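Local coordinates for protein beta-glucuronidase (uncultured Clostridium sp., PDB 6U7J) that hydrolyses beta-D-glucuronides to release glucuronic acid, and as a gut microbial enzyme probably reactivates estrogens from their glucuronide conjugates, at residues Leu147-Asp150 with Gly155-Glu158; Phe176-Tyr181 with Ser340-Ala345; Lys493-Tyr498 with Cys542-Gly547; Glu289-Phe292 with Lys297-Tyr300; Leu11-Asn16 with Val95-Ser100. All coordinates share one frame; numbering follows the deposited sequence.

In the fold
Interaction 5 comes first along the chain. It closes a loop of 78 residues by setting 11-16 against strand 93-98 of the sugar binding domain. Interaction 1 then closes a short loop, with four residues between its segments. Interaction 2 opens at 176-181 and closes a long loop at 340-345, so it ties the sugar binding domain to the TIM barrel. Interaction 4, a beta-hairpin of 289-292 with 297-300, is nested inside that loop. Interaction 3 closes a 43-residue loop within the barrel and joins helix 480-498 to strand 545-551. No two contacts cross. L147 of interaction 1 packs on F176 of interaction 2. Interactions 3 and 4 share the barrel sheet, and a D543-K290 salt bridge links them.

Interaction 1 of 5, residues Leu147-Asp150 with Gly155-Glu158; sequences LEWD and GHIE
G155, H156 and W149 bury the most surface here. The loop after strand 135-144 of the sugar binding domain folds against strand 156-158. The side chains of W149 and H156 run alongside each other in the same direction. Their ring planes are nearly parallel, 7° apart, but slid so far that the rings barely overlap. Between the two rings, W149 CZ2 and H156 ND1 come closest, 3.3 Å. H156 CB also sits 3.4 Å from W149 NE1. H156 CG stands between its backbone N and carbonyl carbon (chi1 66°), which lays the imidazole alongside the indole. G155 O lies over one face of the indole, toward its rim. G155 N donates a hydrogen bond to E148 O, 3.2 Å. It is almost straight at the hydrogen, but the donor stands well above the carbonyl plane. H156 NE2 donates to E158 OE2 at 3.0 Å, on the anti side of the carboxylate. E158 also forms a salt bridge with K173 of strand 171-173, the partner of strand 156-158. The histidine-carboxylate bond should limit rotation of the imidazole. K173 shares the E158 charge, so any effect on the histidine's protonation is probably moderated.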
# COMPACT_ATOMS: atom_id res chain seq x y z
N LEU B 147 33.35 -1.13 -12.30
CA LEU B 147 33.72 0.27 -12.38
C LEU B 147 34.95 0.50 -11.53
O LEU B 147 35.04 0.01 -10.40
CB LEU B 147 32.58 1.19 -11.92
CG LEU B 147 31.33 1.21 -12.79
CD1 LEU B 147 30.24 2.02 -12.08
CD2 LEU B 147 31.62 1.78 -14.21
N GLU B 148 35.91 1.23 -12.09
CA GLU B 148 37.16 1.57 -11.42
C GLU B 148 37.29 3.09 -11.35
O GLU B 148 36.42 3.83 -11.81
CB GLU B 148 38.36 0.95 -12.13
CG GLU B 148 38.40 -0.57 -12.08
CD GLU B 148 38.95 -1.10 -10.77
OE1 GLU B 148 38.83 -0.41 -9.73
OE2 GLU B 148 39.51 -2.22 -10.80
N TRP B 149 38.41 3.54 -10.78
CA TRP B 149 38.63 4.97 -10.56
C TRP B 149 38.78 5.75 -11.85
O TRP B 149 38.66 6.98 -11.82
CB TRP B 149 39.86 5.19 -9.69
CG TRP B 149 39.66 4.77 -8.27
CD1 TRP B 149 40.22 3.71 -7.63
CD2 TRP B 149 38.81 5.42 -7.30
NE1 TRP B 149 39.79 3.66 -6.32
CE2 TRP B 149 38.92 4.70 -6.10
CE3 TRP B 149 37.99 6.55 -7.34
CZ2 TRP B 149 38.23 5.06 -4.94
CZ3 TRP B 149 37.29 6.91 -6.19
CH2 TRP B 149 37.43 6.16 -5.01
N ASP B 150 39.04 5.08 -12.98
CA ASP B 150 39.14 5.76 -14.28
C ASP B 150 37.99 5.39 -15.21
O ASP B 150 38.09 5.59 -16.42
CB ASP B 150 40.48 5.48 -14.95
CG ASP B 150 40.72 4.00 -15.23
OD1 ASP B 150 39.93 3.16 -14.76
OD2 ASP B 150 41.71 3.68 -15.92
N GLY B 155 33.98 4.03 -9.71
CA GLY B 155 33.80 3.05 -8.65
C GLY B 155 35.11 2.40 -8.26
O GLY B 155 36.16 2.87 -8.69
N HIS B 156 35.09 1.36 -7.42
CA HIS B 156 36.30 0.56 -7.23
C HIS B 156 35.91 -0.79 -6.64
O HIS B 156 34.82 -0.95 -6.08
CB HIS B 156 37.33 1.27 -6.34
CG HIS B 156 36.89 1.46 -4.92
ND1 HIS B 156 36.10 2.52 -4.52
CD2 HIS B 156 37.14 0.73 -3.81
CE1 HIS B 156 35.87 2.43 -3.22
NE2 HIS B 156 36.49 1.36 -2.76
N ILE B 157 36.83 -1.76 -6.78
CA ILE B 157 36.64 -3.14 -6.33
C ILE B 157 37.35 -3.35 -5.00
O ILE B 157 38.44 -2.80 -4.77
CB ILE B 157 37.17 -4.13 -7.39
CG1 ILE B 157 36.30 -4.10 -8.64
CG2 ILE B 157 37.22 -5.55 -6.83
CD1 ILE B 157 34.93 -4.70 -8.44
N GLU B 158 36.75 -4.16 -4.12
CA GLU B 158 37.33 -4.57 -2.85
C GLU B 158 37.17 -6.08 -2.65
O GLU B 158 36.29 -6.72 -3.23
CB GLU B 158 36.70 -3.84 -1.67
CG GLU B 158 37.02 -2.37 -1.61
CD GLU B 158 36.36 -1.72 -0.43
OE1 GLU B 158 35.91 -2.48 0.47
OE2 GLU B 158 36.26 -0.47 -0.39

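Interaction 2 of 5, residues Phe176-Tyr181 with Ser340-Ala345; sequences FDFFNY and SHYPYA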
# COMPACT_ATOMS: atom_id res chain seq x y z
N PHE B 176 27.54 6.54 -6.01
CA PHE B 176 26.34 7.09 -6.63
C PHE B 176 25.12 6.29 -6.18
O PHE B 176 25.21 5.14 -5.75
CB PHE B 176 26.46 7.11 -8.16
CG PHE B 176 26.80 5.78 -8.78
CD1 PHE B 176 25.82 4.83 -9.03
CD2 PHE B 176 28.12 5.48 -9.14
CE1 PHE B 176 26.14 3.61 -9.61
CE2 PHE B 176 28.44 4.25 -9.72
CZ PHE B 176 27.46 3.32 -9.96
N ASP B 177 23.96 6.94 -6.27
CA ASP B 177 22.70 6.36 -5.81
C ASP B 177 22.34 5.11 -6.60
O ASP B 177 22.29 3.99 -6.05
CB ASP B 177 21.59 7.41 -5.96
CG ASP B 177 20.60 7.38 -4.81
OD1 ASP B 177 19.65 8.20 -4.79
OD2 ASP B 177 20.78 6.51 -3.92
N PHE B 178 22.17 5.28 -7.91
CA PHE B 178 21.33 4.42 -8.72
C PHE B 178 21.96 3.04 -8.89
O PHE B 178 23.18 2.88 -8.83
CB PHE B 178 21.09 5.09 -10.08
CG PHE B 178 22.35 5.55 -10.80
CD1 PHE B 178 22.92 6.79 -10.52
CD2 PHE B 178 22.94 4.75 -11.79
CE1 PHE B 178 24.06 7.23 -11.19
CE2 PHE B 178 24.08 5.17 -12.48
CZ PHE B 178 24.65 6.41 -12.19
N PHE B 179 21.09 2.05 -9.10
CA PHE B 179 21.52 0.66 -9.21
C PHE B 179 22.45 0.47 -10.42
O PHE B 179 22.20 1.01 -11.50
CB PHE B 179 20.29 -0.26 -9.33
CG PHE B 179 20.61 -1.71 -9.17
CD1 PHE B 179 20.93 -2.50 -10.28
CD2 PHE B 179 20.63 -2.29 -7.92
CE1 PHE B 179 21.24 -3.84 -10.14
CE2 PHE B 179 20.95 -3.65 -7.76
CZ PHE B 179 21.26 -4.42 -8.88
N ASN B 180 23.52 -0.30 -10.24
CA ASN B 180 24.50 -0.49 -11.31
C ASN B 180 24.02 -1.55 -12.30
O ASN B 180 24.62 -2.62 -12.46
CB ASN B 180 25.87 -0.84 -10.74
CG ASN B 180 27.01 -0.67 -11.78
OD1 ASN B 180 26.95 0.21 -12.64
ND2 ASN B 180 28.02 -1.53 -11.69
N TYR B 181 22.90 -1.24 -12.97
CA TYR B 181 22.34 -2.12 -13.99
C TYR B 181 23.33 -2.35 -15.12
O TYR B 181 24.05 -1.43 -15.53
CB TYR B 181 21.07 -1.53 -14.59
CG TYR B 181 19.81 -1.64 -13.75
CD1 TYR B 181 19.21 -2.88 -13.51
CD2 TYR B 181 19.20 -0.51 -13.24
CE1 TYR B 181 18.07 -2.98 -12.77
CE2 TYR B 181 18.03 -0.59 -12.48
CZ TYR B 181 17.48 -1.84 -12.25
OH TYR B 181 16.33 -1.94 -11.53
N SER B 340 20.19 13.18 -16.05
CA SER B 340 20.90 13.01 -14.81
C SER B 340 21.74 11.74 -14.82
O SER B 340 21.23 10.62 -14.86
CB SER B 340 19.97 13.07 -13.57
OG SER B 340 18.72 12.47 -13.84
N HIS B 341 23.04 11.99 -14.91
CA HIS B 341 24.23 11.25 -14.53
C HIS B 341 24.74 10.39 -15.65
O HIS B 341 25.67 9.64 -15.45
CB HIS B 341 24.08 10.50 -13.22
CG HIS B 341 23.37 11.31 -12.16
ND1 HIS B 341 23.43 12.69 -12.12
CD2 HIS B 341 22.63 10.94 -11.08
CE1 HIS B 341 22.72 13.13 -11.11
NE2 HIS B 341 22.23 12.09 -10.45
N TYR B 342 24.21 10.54 -16.87
CA TYR B 342 24.71 9.87 -18.07
C TYR B 342 23.88 10.30 -19.27
O TYR B 342 22.73 10.73 -19.12
CB TYR B 342 24.64 8.34 -17.90
CG TYR B 342 23.37 7.88 -17.23
CD1 TYR B 342 23.33 7.58 -15.87
CD2 TYR B 342 22.19 7.77 -17.95
CE1 TYR B 342 22.14 7.19 -15.24
CE2 TYR B 342 21.00 7.38 -17.33
CZ TYR B 342 20.98 7.10 -15.98
OH TYR B 342 19.80 6.71 -15.39
N PRO B 343 24.44 10.19 -20.47
CA PRO B 343 23.64 10.45 -21.68
C PRO B 343 22.50 9.44 -21.83
O PRO B 343 22.64 8.27 -21.49
CB PRO B 343 24.66 10.30 -22.82
CG PRO B 343 25.99 10.54 -22.17
CD PRO B 343 25.88 10.04 -20.76
N TYR B 344 21.38 9.92 -22.35
CA TYR B 344 20.24 9.07 -22.61
C TYR B 344 20.29 8.56 -24.06
O TYR B 344 21.13 8.98 -24.86
CB TYR B 344 18.92 9.82 -22.35
CG TYR B 344 18.67 10.19 -20.89
CD1 TYR B 344 19.52 9.76 -19.87
CD2 TYR B 344 17.56 10.98 -20.53
CE1 TYR B 344 19.29 10.09 -18.54
CE2 TYR B 344 17.32 11.33 -19.20
CZ TYR B 344 18.19 10.88 -18.21
OH TYR B 344 17.97 11.22 -16.89
N ALA B 345 19.39 7.63 -24.37
CA ALA B 345 19.26 7.13 -25.73
C ALA B 345 18.97 8.29 -26.68
O ALA B 345 18.32 9.27 -26.33
CB ALA B 345 18.15 6.09 -25.80
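The unusual feature is F178, a phenylalanine of the sugar binding domain with another ring on each face. F176 CD1 lies 3.5 Å above the centre of one face, from within the same loop. Y342 CE1 of the barrel lies over the opposite face, 3.9 Å above the plane and toward the rim. The Y342 pair is edge-to-face (T-shaped), with centroids 5.5 Å apart and planes at 67°. The edge of Y342 does the touching, and CE1 comes 3.9 Å from F178 CE2.

H341 meets F178 differently. Its CB approaches F178 CE1 at 3.8 Å, and F178 CE1 lies at the edge of the imidazole, near its plane. The contact is therefore not a stack. The F178 torsion (chi1 52°) puts CG between the backbone N and the carbonyl carbon and sets the ring between F176 and Y342.

All three touching residues are buried, and the link between the segments is apolar. The polar ends are held elsewhere. H341 ND1 is hydrogen-bonded to E362 OE2. Y342 OH meets H307 ND1, K315 NZ and the backbone N of E308. This bonding at the far end should limit the tilt of the Y342 ring whose edge meets F178. D177 forms a salt bridge with R564. Aromatic packing here joins the family 2 sugar binding domain to the loop after barrel strand 336-338. That loop is at the C-terminal end of a strand, the end where TIM barrels carry their active sites.

Interaction 3 of 5, residues Lys493-Tyr498 with Cys542-Gly547; sequences KWHEKY and CDFVIG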
# COMPACT_ATOMS: atom_id res chain seq x y z
N LYS B 493 24.29 33.18 -0.91
CA LYS B 493 25.73 32.97 -0.81
C LYS B 493 26.33 32.47 -2.13
O LYS B 493 27.41 32.90 -2.53
CB LYS B 493 26.05 32.00 0.33
CG LYS B 493 25.66 32.56 1.70
CD LYS B 493 26.34 31.85 2.87
CE LYS B 493 25.93 30.39 2.96
NZ LYS B 493 26.27 29.79 4.28
N TRP B 494 25.62 31.57 -2.83
CA TRP B 494 26.13 31.08 -4.12
C TRP B 494 26.18 32.20 -5.16
O TRP B 494 27.10 32.27 -5.98
CB TRP B 494 25.27 29.92 -4.63
CG TRP B 494 25.50 28.59 -3.95
CD1 TRP B 494 24.72 28.01 -2.99
CD2 TRP B 494 26.58 27.67 -4.19
NE1 TRP B 494 25.25 26.80 -2.61
CE2 TRP B 494 26.39 26.57 -3.33
CE3 TRP B 494 27.69 27.68 -5.04
CZ2 TRP B 494 27.26 25.48 -3.29
CZ3 TRP B 494 28.56 26.60 -5.00
CH2 TRP B 494 28.34 25.52 -4.14
N HIS B 495 25.18 33.08 -5.15
CA HIS B 495 25.18 34.17 -6.12
C HIS B 495 26.26 35.19 -5.80
O HIS B 495 26.96 35.68 -6.71
CB HIS B 495 23.82 34.86 -6.15
CG HIS B 495 23.74 35.97 -7.14
ND1 HIS B 495 23.99 35.79 -8.48
CD2 HIS B 495 23.43 37.28 -6.99
CE1 HIS B 495 23.84 36.93 -9.11
NE2 HIS B 495 23.50 37.86 -8.23
N GLU B 496 26.43 35.52 -4.52
CA GLU B 496 27.44 36.50 -4.15
C GLU B 496 28.84 35.98 -4.47
O GLU B 496 29.70 36.75 -4.91
CB GLU B 496 27.30 36.87 -2.67
CG GLU B 496 26.27 37.97 -2.43
CD GLU B 496 25.96 38.19 -0.95
OE1 GLU B 496 26.42 37.38 -0.12
OE2 GLU B 496 25.25 39.17 -0.63
N LYS B 497 29.08 34.68 -4.29
CA LYS B 497 30.43 34.15 -4.44
C LYS B 497 30.87 34.09 -5.90
O LYS B 497 32.05 34.30 -6.20
CB LYS B 497 30.53 32.76 -3.80
CG LYS B 497 31.87 32.07 -4.05
CD LYS B 497 32.16 30.93 -3.08
CE LYS B 497 33.62 30.50 -3.21
NZ LYS B 497 33.84 29.07 -2.85
N TYR B 498 29.95 33.81 -6.82
CA TYR B 498 30.31 33.57 -8.21
C TYR B 498 29.65 34.51 -9.21
O TYR B 498 30.12 34.58 -10.35
CB TYR B 498 29.98 32.12 -8.63
CG TYR B 498 30.75 31.08 -7.86
CD1 TYR B 498 32.08 30.82 -8.14
CD2 TYR B 498 30.15 30.36 -6.83
CE1 TYR B 498 32.80 29.88 -7.43
CE2 TYR B 498 30.86 29.40 -6.12
CZ TYR B 498 32.18 29.17 -6.43
OH TYR B 498 32.90 28.23 -5.73
N CYS B 542 14.45 35.22 -4.94
CA CYS B 542 15.79 35.44 -5.49
C CYS B 542 15.68 35.70 -6.98
O CYS B 542 15.27 34.81 -7.74
CB CYS B 542 16.68 34.23 -5.23
SG CYS B 542 16.96 33.86 -3.49
N ASP B 543 16.08 36.90 -7.41
CA ASP B 543 15.93 37.27 -8.82
C ASP B 543 16.99 36.66 -9.73
O ASP B 543 16.89 36.80 -10.95
CB ASP B 543 15.94 38.81 -8.97
CG ASP B 543 17.28 39.46 -8.58
OD1 ASP B 543 18.18 38.79 -8.03
OD2 ASP B 543 17.43 40.68 -8.83
N PHE B 544 17.99 35.98 -9.17
CA PHE B 544 19.06 35.39 -9.95
C PHE B 544 18.85 33.90 -10.22
O PHE B 544 19.72 33.26 -10.82
CB PHE B 544 20.39 35.61 -9.23
CG PHE B 544 20.39 35.13 -7.82
CD1 PHE B 544 20.67 33.81 -7.53
CD2 PHE B 544 20.06 35.99 -6.78
CE1 PHE B 544 20.65 33.34 -6.23
CE2 PHE B 544 20.04 35.52 -5.47
CZ PHE B 544 20.34 34.20 -5.19
N VAL B 545 17.73 33.34 -9.79
CA VAL B 545 17.47 31.91 -9.97
C VAL B 545 16.79 31.72 -11.32
O VAL B 545 15.75 32.31 -11.59
CB VAL B 545 16.62 31.38 -8.81
CG1 VAL B 545 15.97 30.05 -9.17
CG2 VAL B 545 17.49 31.21 -7.57
N ILE B 546 17.39 30.90 -12.19
CA ILE B 546 16.86 30.75 -13.54
C ILE B 546 16.23 29.38 -13.76
O ILE B 546 15.84 29.05 -14.89
CB ILE B 546 17.92 31.04 -14.62
CG1 ILE B 546 19.18 30.24 -14.36
CG2 ILE B 546 18.24 32.53 -14.66
CD1 ILE B 546 20.01 29.95 -15.62
N GLY B 547 16.09 28.57 -12.73
CA GLY B 547 15.40 27.31 -12.91
C GLY B 547 15.29 26.52 -11.63
O GLY B 547 16.04 26.73 -10.66
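H495 and F544 carry the whole contact. The imidazole and the phenyl form an offset stack, with centroids 4.2 Å apart and planes at 3°. The offset places each CB over the other ring. H495 CB stands over the centre of the F544 face, 3.5 Å from the centroid, and F544 CB stands 3.7 Å from the imidazole centroid. Both are CH-pi contacts. Ring to ring, H495 CG and F544 CG approach to 3.5 Å. With CG anti to the backbone N (chi1 -179°), H495 reaches out from the helix to F544. C542 CB sits over the opposite face of the phenyl, toward its rim, so that ring is held between two partners.

The other side is looser. H495 is only partly exposed, but E496 and K497, next along the helix, are exposed. D543, just before F544, is exposed too. Its OD1 remains 5.4 Å from H495 NE2, too far for direct contact. H495 ND1 is hydrogen-bonded to K500 O, just past the helix end, and this fixes which way the imidazole turns. F544 also packs on L491 of the same helix and on V502 of strand 502-506. C542 to V545 form a type I beta turn that leads into strand 545-551. The contact is typical of a TIM barrel: the outer helix 480-498 packs beside the entry to a strand of the parallel barrel sheet.

Interaction 4 of 5, residues Glu289-Phe292 with Lys297-Tyr300; sequences EKQF and KPFY
F292 and F299 pair through their backbones in a beta-hairpin of strands 292-294 and 297-305, whose second strand runs on into the parallel sheet of the TIM barrel. Three kinds of interaction hold it. The first is a direct backbone hydrogen bond. F299 N donates to F292 O at 2.8 Å. The donor lies nearly on the line of the carbonyl bond, though the N-H is bent at the hydrogen, 137°.

The second is a water bridge. Water 1 accepts from F292 N at 2.7 Å and donates to F299 O at 2.7 Å. It thus joins the second pair of backbone groups that the two residues offer, where a direct bond is absent.

The third is packing. F299 CB lies 3.4 Å from F292 O, while the two rings make their contacts elsewhere. Each meets F301 edge-to-face. F292 is buried and also packs on I285 and L287, and its contact with I546 joins the hairpin to strand 545-551. F299 touches P259 and N335.

At the surface, Q291 and P298 run alongside each other. The glutamine chain is extended beyond CG, and this brings its amide next to the proline ring. Q291 NE2 sits 3.2 Å from P298 CG and 3.3 Å from P298 CB.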
# COMPACT_ATOMS: atom_id res chain seq x y z
N GLU B 289 23.87 38.20 -16.58
CA GLU B 289 24.20 38.01 -15.18
C GLU B 289 23.07 37.30 -14.45
O GLU B 289 23.31 36.59 -13.46
CB GLU B 289 24.52 39.35 -14.51
CG GLU B 289 23.58 40.52 -14.90
CD GLU B 289 23.83 41.06 -16.31
OE1 GLU B 289 22.95 41.78 -16.84
OE2 GLU B 289 24.89 40.76 -16.90
N LYS B 290 21.83 37.44 -14.92
CA LYS B 290 20.69 36.89 -14.20
C LYS B 290 19.68 36.18 -15.10
O LYS B 290 18.60 35.83 -14.61
CB LYS B 290 19.96 38.00 -13.42
CG LYS B 290 20.63 38.40 -12.12
CD LYS B 290 20.08 39.72 -11.62
CE LYS B 290 20.82 40.17 -10.37
NZ LYS B 290 20.19 41.38 -9.77
N GLN B 291 19.97 35.97 -16.38
CA GLN B 291 18.98 35.35 -17.25
C GLN B 291 19.65 34.35 -18.18
O GLN B 291 20.86 34.38 -18.41
CB GLN B 291 18.20 36.40 -18.04
CG GLN B 291 17.11 37.07 -17.20
CD GLN B 291 16.24 38.04 -17.98
OE1 GLN B 291 16.73 38.77 -18.85
NE2 GLN B 291 14.95 38.07 -17.66
N PHE B 292 18.82 33.44 -18.68
CA PHE B 292 19.20 32.42 -19.64
C PHE B 292 18.30 32.69 -20.84
O PHE B 292 17.09 32.43 -20.77
CB PHE B 292 19.01 31.02 -19.06
CG PHE B 292 19.65 29.93 -19.87
CD1 PHE B 292 19.12 29.55 -21.09
CD2 PHE B 292 20.77 29.27 -19.40
CE1 PHE B 292 19.71 28.55 -21.84
CE2 PHE B 292 21.36 28.25 -20.15
CZ PHE B 292 20.83 27.90 -21.37
N LYS B 297 14.84 35.65 -25.52
CA LYS B 297 13.85 35.82 -24.47
C LYS B 297 14.18 34.97 -23.25
O LYS B 297 14.71 33.86 -23.39
CB LYS B 297 12.44 35.48 -25.00
CG LYS B 297 12.12 36.19 -26.32
CD LYS B 297 10.93 35.61 -27.07
CE LYS B 297 11.35 34.42 -27.95
NZ LYS B 297 11.64 34.75 -29.38
N PRO B 298 13.90 35.47 -22.05
CA PRO B 298 14.30 34.74 -20.84
C PRO B 298 13.60 33.40 -20.74
O PRO B 298 12.43 33.25 -21.09
CB PRO B 298 13.89 35.68 -19.70
CG PRO B 298 13.61 37.01 -20.34
CD PRO B 298 13.13 36.68 -21.72
N PHE B 299 14.35 32.42 -20.26
CA PHE B 299 13.87 31.05 -20.10
C PHE B 299 14.10 30.66 -18.65
O PHE B 299 15.19 30.85 -18.11
CB PHE B 299 14.59 30.10 -21.05
CG PHE B 299 14.13 28.68 -20.97
CD1 PHE B 299 12.97 28.28 -21.60
CD2 PHE B 299 14.85 27.75 -20.23
CE1 PHE B 299 12.53 26.95 -21.51
CE2 PHE B 299 14.43 26.43 -20.14
CZ PHE B 299 13.26 26.04 -20.78
N TYR B 300 13.05 30.15 -18.02
CA TYR B 300 13.12 29.65 -16.65
C TYR B 300 12.93 28.14 -16.71
O TYR B 300 11.92 27.67 -17.24
CB TYR B 300 12.07 30.35 -15.78
CG TYR B 300 12.17 30.01 -14.31
CD1 TYR B 300 11.44 28.95 -13.78
CD2 TYR B 300 13.00 30.73 -13.46
CE1 TYR B 300 11.54 28.61 -12.43
CE2 TYR B 300 13.10 30.40 -12.10
CZ TYR B 300 12.36 29.34 -11.60
OH TYR B 300 12.44 29.01 -10.27
O HOH W 1 16.26 33.26 -17.84

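Interaction 5 of 5, residues Leu11-Asn16 with Val95-Ser100; sequences LFPVDN and VLRFGS
R97 lays its guanidinium against the ring of P13. P13 CD stands over one face of the flat group, 3.5 Å from R97 NH1 and offset toward the rim. P13 CG packs against the arm before it, 3.7 Å from R97 NE and equally far from R97 CD. The proline and the arginine come from opposite directions. R97 extends from its strand with CG anti to the backbone N (chi1 173°). A bend at chi3 (-70°) then turns the guanidinium across L11 O and P13.

The backbone of L11 supplies the polar neighbour. L11 O lies 2.7 Å from R97 NH2, and it approaches the guanidinium obliquely. F12 contributes little to this contact. Its ring instead has P13 CD over one face.

R97 also has acidic partners. Its NH2 forms a salt bridge with E125 OE1, and a long, weak ion pair runs from NH1 to E346. Two carboxylates near one buried guanidinium should help to balance its charge.

R97 lies on strand 93-98, which pairs with strands 124-127 and 188-193 in the sheet of the sugar binding domain. P13 rests on Y191 of strand 188-193 and on I21 of strand 20-32. The F12 side chain, about 5 Å from a bound calcium ion, packs against E346, E347 and Q350 of helix 346-355. The N-terminal stretch thus runs between that sheet and a barrel helix.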
# COMPACT_ATOMS: atom_id res chain seq x y z
N LEU B 11 27.04 9.67 -36.95
CA LEU B 11 25.73 10.04 -37.46
C LEU B 11 24.70 8.96 -37.10
O LEU B 11 24.99 7.76 -37.14
CB LEU B 11 25.78 10.24 -38.96
CG LEU B 11 26.55 11.49 -39.39
CD1 LEU B 11 26.63 11.57 -40.92
CD2 LEU B 11 25.92 12.76 -38.79
N PHE B 12 23.49 9.39 -36.77
CA PHE B 12 22.44 8.45 -36.44
C PHE B 12 22.04 7.68 -37.70
O PHE B 12 21.87 8.28 -38.76
CB PHE B 12 21.22 9.17 -35.85
CG PHE B 12 20.20 8.25 -35.24
CD1 PHE B 12 20.40 7.73 -33.97
CD2 PHE B 12 19.07 7.87 -35.94
CE1 PHE B 12 19.47 6.86 -33.39
CE2 PHE B 12 18.14 7.00 -35.37
CZ PHE B 12 18.34 6.50 -34.08
N PRO B 13 21.90 6.35 -37.62
CA PRO B 13 21.58 5.58 -38.83
C PRO B 13 20.20 5.93 -39.38
O PRO B 13 19.25 6.16 -38.63
CB PRO B 13 21.64 4.12 -38.36
CG PRO B 13 22.43 4.15 -37.04
CD PRO B 13 22.15 5.51 -36.44
N VAL B 14 20.10 5.96 -40.71
CA VAL B 14 18.85 6.30 -41.38
C VAL B 14 18.51 5.26 -42.43
O VAL B 14 19.37 4.51 -42.91
CB VAL B 14 18.91 7.70 -42.02
CG1 VAL B 14 19.33 8.75 -40.99
CG2 VAL B 14 19.86 7.69 -43.22
N ASP B 15 17.23 5.22 -42.80
CA ASP B 15 16.74 4.46 -43.95
C ASP B 15 16.32 5.42 -45.05
O ASP B 15 15.53 6.34 -44.80
CB ASP B 15 15.53 3.59 -43.59
CG ASP B 15 15.90 2.36 -42.79
OD1 ASP B 15 15.38 2.22 -41.67
OD2 ASP B 15 16.71 1.54 -43.28
N ASN B 16 16.81 5.19 -46.27
CA ASN B 16 16.32 5.93 -47.43
C ASN B 16 16.53 5.09 -48.69
O ASN B 16 16.57 3.86 -48.62
CB ASN B 16 17.00 7.31 -47.54
CG ASN B 16 18.52 7.22 -47.51
OD1 ASN B 16 19.12 6.37 -48.16
ND2 ASN B 16 19.15 8.12 -46.76
N VAL B 95 28.07 -1.92 -41.42
CA VAL B 95 28.45 -1.34 -40.13
C VAL B 95 27.58 -1.94 -39.03
O VAL B 95 26.35 -1.97 -39.14
CB VAL B 95 28.32 0.20 -40.14
CG1 VAL B 95 28.77 0.78 -38.80
CG2 VAL B 95 29.13 0.80 -41.30
N LEU B 96 28.22 -2.39 -37.95
CA LEU B 96 27.54 -2.91 -36.77
C LEU B 96 27.52 -1.83 -35.70
O LEU B 96 28.58 -1.45 -35.18
CB LEU B 96 28.25 -4.15 -36.26
CG LEU B 96 27.49 -4.97 -35.24
CD1 LEU B 96 26.22 -5.52 -35.90
CD2 LEU B 96 28.40 -6.10 -34.74
N ARG B 97 26.33 -1.36 -35.34
CA ARG B 97 26.21 -0.30 -34.35
C ARG B 97 25.58 -0.81 -33.06
O ARG B 97 24.53 -1.46 -33.10
CB ARG B 97 25.38 0.87 -34.87
CG ARG B 97 25.15 1.84 -33.74
CD ARG B 97 24.52 3.09 -34.17
NE ARG B 97 25.43 3.90 -34.96
CZ ARG B 97 25.49 5.22 -34.87
NH1 ARG B 97 24.69 5.84 -34.00
NH2 ARG B 97 26.33 5.89 -35.64
N PHE B 98 26.20 -0.49 -31.94
CA PHE B 98 25.60 -0.64 -30.62
C PHE B 98 25.25 0.74 -30.09
O PHE B 98 26.11 1.62 -30.03
CB PHE B 98 26.56 -1.36 -29.67
CG PHE B 98 26.81 -2.80 -30.05
CD1 PHE B 98 27.78 -3.12 -30.99
CD2 PHE B 98 26.06 -3.82 -29.48
CE1 PHE B 98 28.00 -4.44 -31.35
CE2 PHE B 98 26.28 -5.14 -29.82
CZ PHE B 98 27.25 -5.45 -30.76
N GLY B 99 23.97 0.91 -29.71
CA GLY B 99 23.58 2.17 -29.08
C GLY B 99 24.30 2.39 -27.77
O GLY B 99 24.67 3.52 -27.43
N SER B 100 24.52 1.31 -27.03
CA SER B 100 25.32 1.32 -25.82
C SER B 100 25.41 -0.11 -25.28
O SER B 100 24.52 -0.93 -25.51
CB SER B 100 24.72 2.25 -24.76
OG SER B 100 23.57 1.69 -24.19